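Local coordinates for hypothetical signal peptide protein (Sinorhizobium meliloti, PDB 3PJY) that is of unknown function but belongs to the DUF192 family and may take part in regulating transcription, at residues M49-G54 against V105-A110; M72-S77 against E100-V105. All blocks are in the same frame, centred on the assembly; numbering follows the deposited sequence.

Contact 1. Residues M49-G54 against V105-A110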
# COMPACT_ATOMS: atom_id res chain seq x y z
N MSE B 49 -2.89 13.41 4.41
CA MSE B 49 -3.72 13.63 5.57
C MSE B 49 -5.16 13.36 5.17
O MSE B 49 -5.66 13.89 4.17
CB MSE B 49 -3.51 15.04 6.11
CG MSE B 49 -4.37 15.30 7.32
SE MSE B 49 -3.90 16.89 8.35
CE MSE B 49 -2.31 16.24 9.19
N LEU B 50 -5.82 12.55 5.98
CA LEU B 50 -7.20 12.16 5.75
C LEU B 50 -8.03 12.88 6.84
O LEU B 50 -7.91 12.63 8.03
CB LEU B 50 -7.41 10.67 5.86
CG LEU B 50 -8.83 10.14 5.60
CD1 LEU B 50 -9.28 10.47 4.17
CD2 LEU B 50 -8.87 8.62 5.85
N PHE B 51 -8.86 13.79 6.37
CA PHE B 51 -9.77 14.59 7.20
C PHE B 51 -11.05 13.79 7.35
O PHE B 51 -11.74 13.50 6.35
CB PHE B 51 -10.05 15.92 6.54
CG PHE B 51 -8.83 16.81 6.41
CD1 PHE B 51 -7.88 16.55 5.44
CD2 PHE B 51 -8.60 17.87 7.29
CE1 PHE B 51 -6.71 17.29 5.33
CE2 PHE B 51 -7.43 18.64 7.16
CZ PHE B 51 -6.50 18.37 6.21
N ASP B 52 -11.40 13.43 8.58
CA ASP B 52 -12.59 12.63 8.89
C ASP B 52 -13.55 13.55 9.61
O ASP B 52 -13.34 13.93 10.77
CB ASP B 52 -12.18 11.46 9.79
CG ASP B 52 -13.35 10.59 10.19
OD1 ASP B 52 -14.50 10.95 9.94
OD2 ASP B 52 -13.12 9.53 10.78
N PHE B 53 -14.58 14.00 8.89
CA PHE B 53 -15.53 14.98 9.42
C PHE B 53 -16.55 14.40 10.39
O PHE B 53 -17.29 15.16 11.04
CB PHE B 53 -16.24 15.66 8.25
CG PHE B 53 -15.28 16.37 7.37
CD1 PHE B 53 -14.71 17.52 7.78
CD2 PHE B 53 -14.85 15.81 6.18
CE1 PHE B 53 -13.76 18.16 7.01
CE2 PHE B 53 -13.91 16.49 5.41
CZ PHE B 53 -13.35 17.62 5.88
N GLY B 54 -16.61 13.08 10.45
CA GLY B 54 -17.53 12.40 11.36
C GLY B 54 -19.01 12.54 11.01
O GLY B 54 -19.89 12.27 11.85
N VAL B 105 -12.01 14.19 3.36
CA VAL B 105 -11.16 14.80 2.35
C VAL B 105 -9.76 14.19 2.54
O VAL B 105 -9.27 14.08 3.66
CB VAL B 105 -11.10 16.31 2.43
CG1 VAL B 105 -9.96 16.92 1.60
CG2 VAL B 105 -12.46 16.94 1.99
N LEU B 106 -9.15 13.78 1.43
CA LEU B 106 -7.74 13.33 1.42
C LEU B 106 -6.90 14.42 0.79
O LEU B 106 -7.15 14.81 -0.36
CB LEU B 106 -7.60 12.00 0.67
CG LEU B 106 -6.21 11.42 0.56
CD1 LEU B 106 -5.58 11.17 1.91
CD2 LEU B 106 -6.29 10.15 -0.27
N GLU B 107 -5.90 14.90 1.53
CA GLU B 107 -4.91 15.81 0.97
C GLU B 107 -3.60 15.08 0.71
O GLU B 107 -3.07 14.39 1.57
CB GLU B 107 -4.65 16.99 1.88
CG GLU B 107 -5.77 17.99 1.89
CD GLU B 107 -5.53 19.21 2.75
OE1 GLU B 107 -4.62 19.28 3.59
OE2 GLU B 107 -6.33 20.16 2.59
N LEU B 108 -3.11 15.21 -0.51
CA LEU B 108 -1.87 14.61 -0.96
C LEU B 108 -0.98 15.69 -1.58
O LEU B 108 -1.46 16.78 -1.93
CB LEU B 108 -2.18 13.57 -2.04
CG LEU B 108 -3.08 12.40 -1.61
CD1 LEU B 108 -3.51 11.58 -2.83
CD2 LEU B 108 -2.37 11.56 -0.60
N ASN B 109 0.30 15.40 -1.76
CA ASN B 109 1.14 16.34 -2.48
C ASN B 109 0.54 16.63 -3.85
O ASN B 109 0.03 15.73 -4.54
CB ASN B 109 2.54 15.79 -2.69
CG ASN B 109 3.40 15.89 -1.46
OD1 ASN B 109 3.85 16.99 -1.10
ND2 ASN B 109 3.68 14.75 -0.84
N ALA B 110 0.60 17.87 -4.29
CA ALA B 110 0.16 18.17 -5.66
C ALA B 110 0.86 17.31 -6.68
O ALA B 110 2.09 17.06 -6.58
CB ALA B 110 0.32 19.69 -5.98
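In Phe51 and Glu107 the first torsion sets CG anti to the residue's own carbonyl carbon (chi1 -65° and -73°), and the Glu107 chain then runs extended until its carboxylate meets the ring. Glu107 OE1 lies at the ring edge, 3.4 Å from Phe51 CZ, while Glu107 CG packs 3.6 Å from Phe51 CE1. Ring and carboxylate planes stand 67° apart, so the carboxylate meets the ring rim steeply inclined to it, not stacked on its face. Val105 O also sits in the ring plane, 3.3 Å from Phe51 CD1, and the same oxygen accepts Phe51 N at 2.8 Å. That bond belongs to an antiparallel strand pairing at the heart of the mixed sheet, in which the hydrogen-bonded pairs Met49-Glu107 and Phe51-Val105 flank the non-hydrogen-bonded pair Leu50-Leu106. An alanine at Phe51 would probably keep the backbone pairing but open a gap beside Glu107, whose carboxylate would lose the aromatic edge it rests against. Further along, Phe53 CE2 approaches Val105 CG2 to 3.7 Å. On the other face of the sheet Leu50 CD1 is 4.2 Å from Leu106 CB, and Val24 of strand 19-27 packs against both leucines. Near Phe53 an Asx turn forms, in which Asp52 OD1 accepts from Gly54 N at 3.0 Å.

Contact 2. Residues M72-S77 against E100-V105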
# COMPACT_ATOMS: atom_id res chain seq x y z
N MSE B 72 -6.52 17.73 -3.53
CA MSE B 72 -7.62 17.47 -2.61
C MSE B 72 -8.61 16.51 -3.21
O MSE B 72 -9.09 16.74 -4.34
CB MSE B 72 -8.34 18.78 -2.20
CG MSE B 72 -7.49 19.73 -1.51
SE MSE B 72 -8.61 21.26 -1.14
CE MSE B 72 -7.28 22.29 -0.11
N LEU B 73 -8.94 15.43 -2.51
CA LEU B 73 -9.92 14.46 -2.98
C LEU B 73 -11.09 14.46 -1.97
O LEU B 73 -10.87 14.27 -0.79
CB LEU B 73 -9.34 13.05 -3.09
CG LEU B 73 -8.15 12.83 -4.03
CD1 LEU B 73 -6.85 13.44 -3.52
CD2 LEU B 73 -7.93 11.33 -4.20
N PHE B 74 -12.29 14.73 -2.47
CA PHE B 74 -13.53 14.80 -1.68
C PHE B 74 -14.22 13.47 -1.78
O PHE B 74 -14.53 13.03 -2.88
CB PHE B 74 -14.38 15.92 -2.25
CG PHE B 74 -13.78 17.29 -2.01
CD1 PHE B 74 -14.04 17.99 -0.84
CD2 PHE B 74 -12.98 17.88 -2.95
CE1 PHE B 74 -13.50 19.23 -0.62
CE2 PHE B 74 -12.42 19.12 -2.71
CZ PHE B 74 -12.69 19.79 -1.53
N ILE B 75 -14.45 12.81 -0.66
CA ILE B 75 -14.73 11.40 -0.61
C ILE B 75 -16.01 11.09 0.15
O ILE B 75 -16.21 11.57 1.27
CB ILE B 75 -13.52 10.61 -0.01
CG1 ILE B 75 -12.26 10.82 -0.90
CG2 ILE B 75 -13.83 9.13 0.17
CD1 ILE B 75 -10.97 10.32 -0.23
N ALA B 76 -16.84 10.25 -0.44
CA ALA B 76 -18.11 9.85 0.20
C ALA B 76 -17.87 8.86 1.33
O ALA B 76 -16.80 8.29 1.45
CB ALA B 76 -19.03 9.25 -0.86
N SER B 77 -18.89 8.60 2.16
CA SER B 77 -18.72 7.65 3.26
C SER B 77 -18.35 6.22 2.84
O SER B 77 -17.72 5.49 3.62
CB SER B 77 -19.99 7.57 4.15
OG SER B 77 -21.08 7.24 3.36
N GLU B 100 -21.17 19.28 -2.68
CA GLU B 100 -22.12 18.23 -2.37
C GLU B 100 -21.64 17.55 -1.08
O GLU B 100 -20.47 17.67 -0.69
CB GLU B 100 -22.13 17.17 -3.45
CG GLU B 100 -20.85 16.42 -3.58
CD GLU B 100 -20.81 15.52 -4.79
OE1 GLU B 100 -21.80 14.79 -5.04
OE2 GLU B 100 -19.80 15.57 -5.52
N PRO B 101 -22.52 16.78 -0.45
CA PRO B 101 -22.13 16.18 0.84
C PRO B 101 -21.06 15.13 0.69
O PRO B 101 -21.12 14.29 -0.21
CB PRO B 101 -23.44 15.54 1.31
CG PRO B 101 -24.52 16.35 0.59
CD PRO B 101 -23.95 16.56 -0.75
N VAL B 102 -20.05 15.16 1.56
CA VAL B 102 -19.00 14.15 1.62
C VAL B 102 -18.69 13.83 3.08
O VAL B 102 -19.18 14.51 3.99
CB VAL B 102 -17.69 14.63 0.91
CG1 VAL B 102 -17.96 14.80 -0.63
CG2 VAL B 102 -17.11 15.92 1.53
N ALA B 103 -17.88 12.79 3.30
CA ALA B 103 -17.53 12.33 4.63
C ALA B 103 -16.06 12.52 4.98
O ALA B 103 -15.68 12.51 6.14
CB ALA B 103 -17.90 10.84 4.78
N TYR B 104 -15.21 12.63 3.96
CA TYR B 104 -13.75 12.73 4.12
C TYR B 104 -13.17 13.63 3.07
O TYR B 104 -13.75 13.78 1.96
CB TYR B 104 -13.06 11.38 3.99
CG TYR B 104 -13.55 10.28 4.87
CD1 TYR B 104 -14.56 9.43 4.41
CD2 TYR B 104 -13.00 10.05 6.11
CE1 TYR B 104 -15.01 8.42 5.15
CE2 TYR B 104 -13.47 8.99 6.90
CZ TYR B 104 -14.50 8.23 6.41
OH TYR B 104 -14.96 7.18 7.15
N VAL B 105 -12.01 14.19 3.36
CA VAL B 105 -11.16 14.80 2.35
C VAL B 105 -9.76 14.19 2.54
O VAL B 105 -9.27 14.08 3.66
CB VAL B 105 -11.10 16.31 2.43
CG1 VAL B 105 -9.96 16.92 1.60
CG2 VAL B 105 -12.46 16.94 1.99
O HOH W 1 -16.99 5.80 6.16
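Phe74 and Val105 lie side by side and point the same way. Phe74 holds CG anti to its carbonyl carbon (chi1 -68°), and its CD1 packs tightly against Val105 CG2 at 3.4 Å. Val102 comes to the same aromatic side chain with both branches: its CG1 lies 4.1 Å from Phe74 CB, while CG2 sits at the ring edge. Across the sheet, Tyr104 CB rests 4.1 Å from Ile75 CB. The tyrosine has CG beside its backbone N (chi1 -54°), and its ring meets Ala76 O in plane, with CD1 3.9 Å from that oxygen. At the far end of the ring a water, 2.6 Å from Tyr104 OH, donates to Ser77 O at 2.7 Å, bridging the two segments. Between these side chains the backbone forms a classic beta bulge that sets Ala103 and Tyr104 together opposite the single residue Ile75, whose carbonyl oxygen is gripped twice, with Ile75 O 2.9 Å from Ala103 N and 3.1 Å from Tyr104 N. The bulge coincides with a sharp change of direction at Ala103. Beyond it, Val102 pairs through its backbone with Arg57 and Thr56 touches both Ser77 and Ala103, while Phe74 reaches Thr83 of strand 81-88, the outermost strand on that side of the sheet within this chain.

Overall arrangement
Followed from the N terminus, the chain passes strands 6-13 and 19-27 and helix 30-35 before laying down strand 47-53, runs through the short strands 56-57 and 60-61, and then builds strand 70-75. After passing along strands 81-88 and 96-97 it enters strand 102-109, whose early part meets 72-77 and closes the loop of contact 2; its later part reaches back to 49-54 and closes contact 1. The smaller loop therefore lies wholly within the larger. Both contacts use strand 102-109 and share Val105, so this strand sits between its two antiparallel neighbours in the mixed sheet. A probable hydrogen bond, Leu106 N to Leu73 O at 2.9 Å, links the two contacts directly.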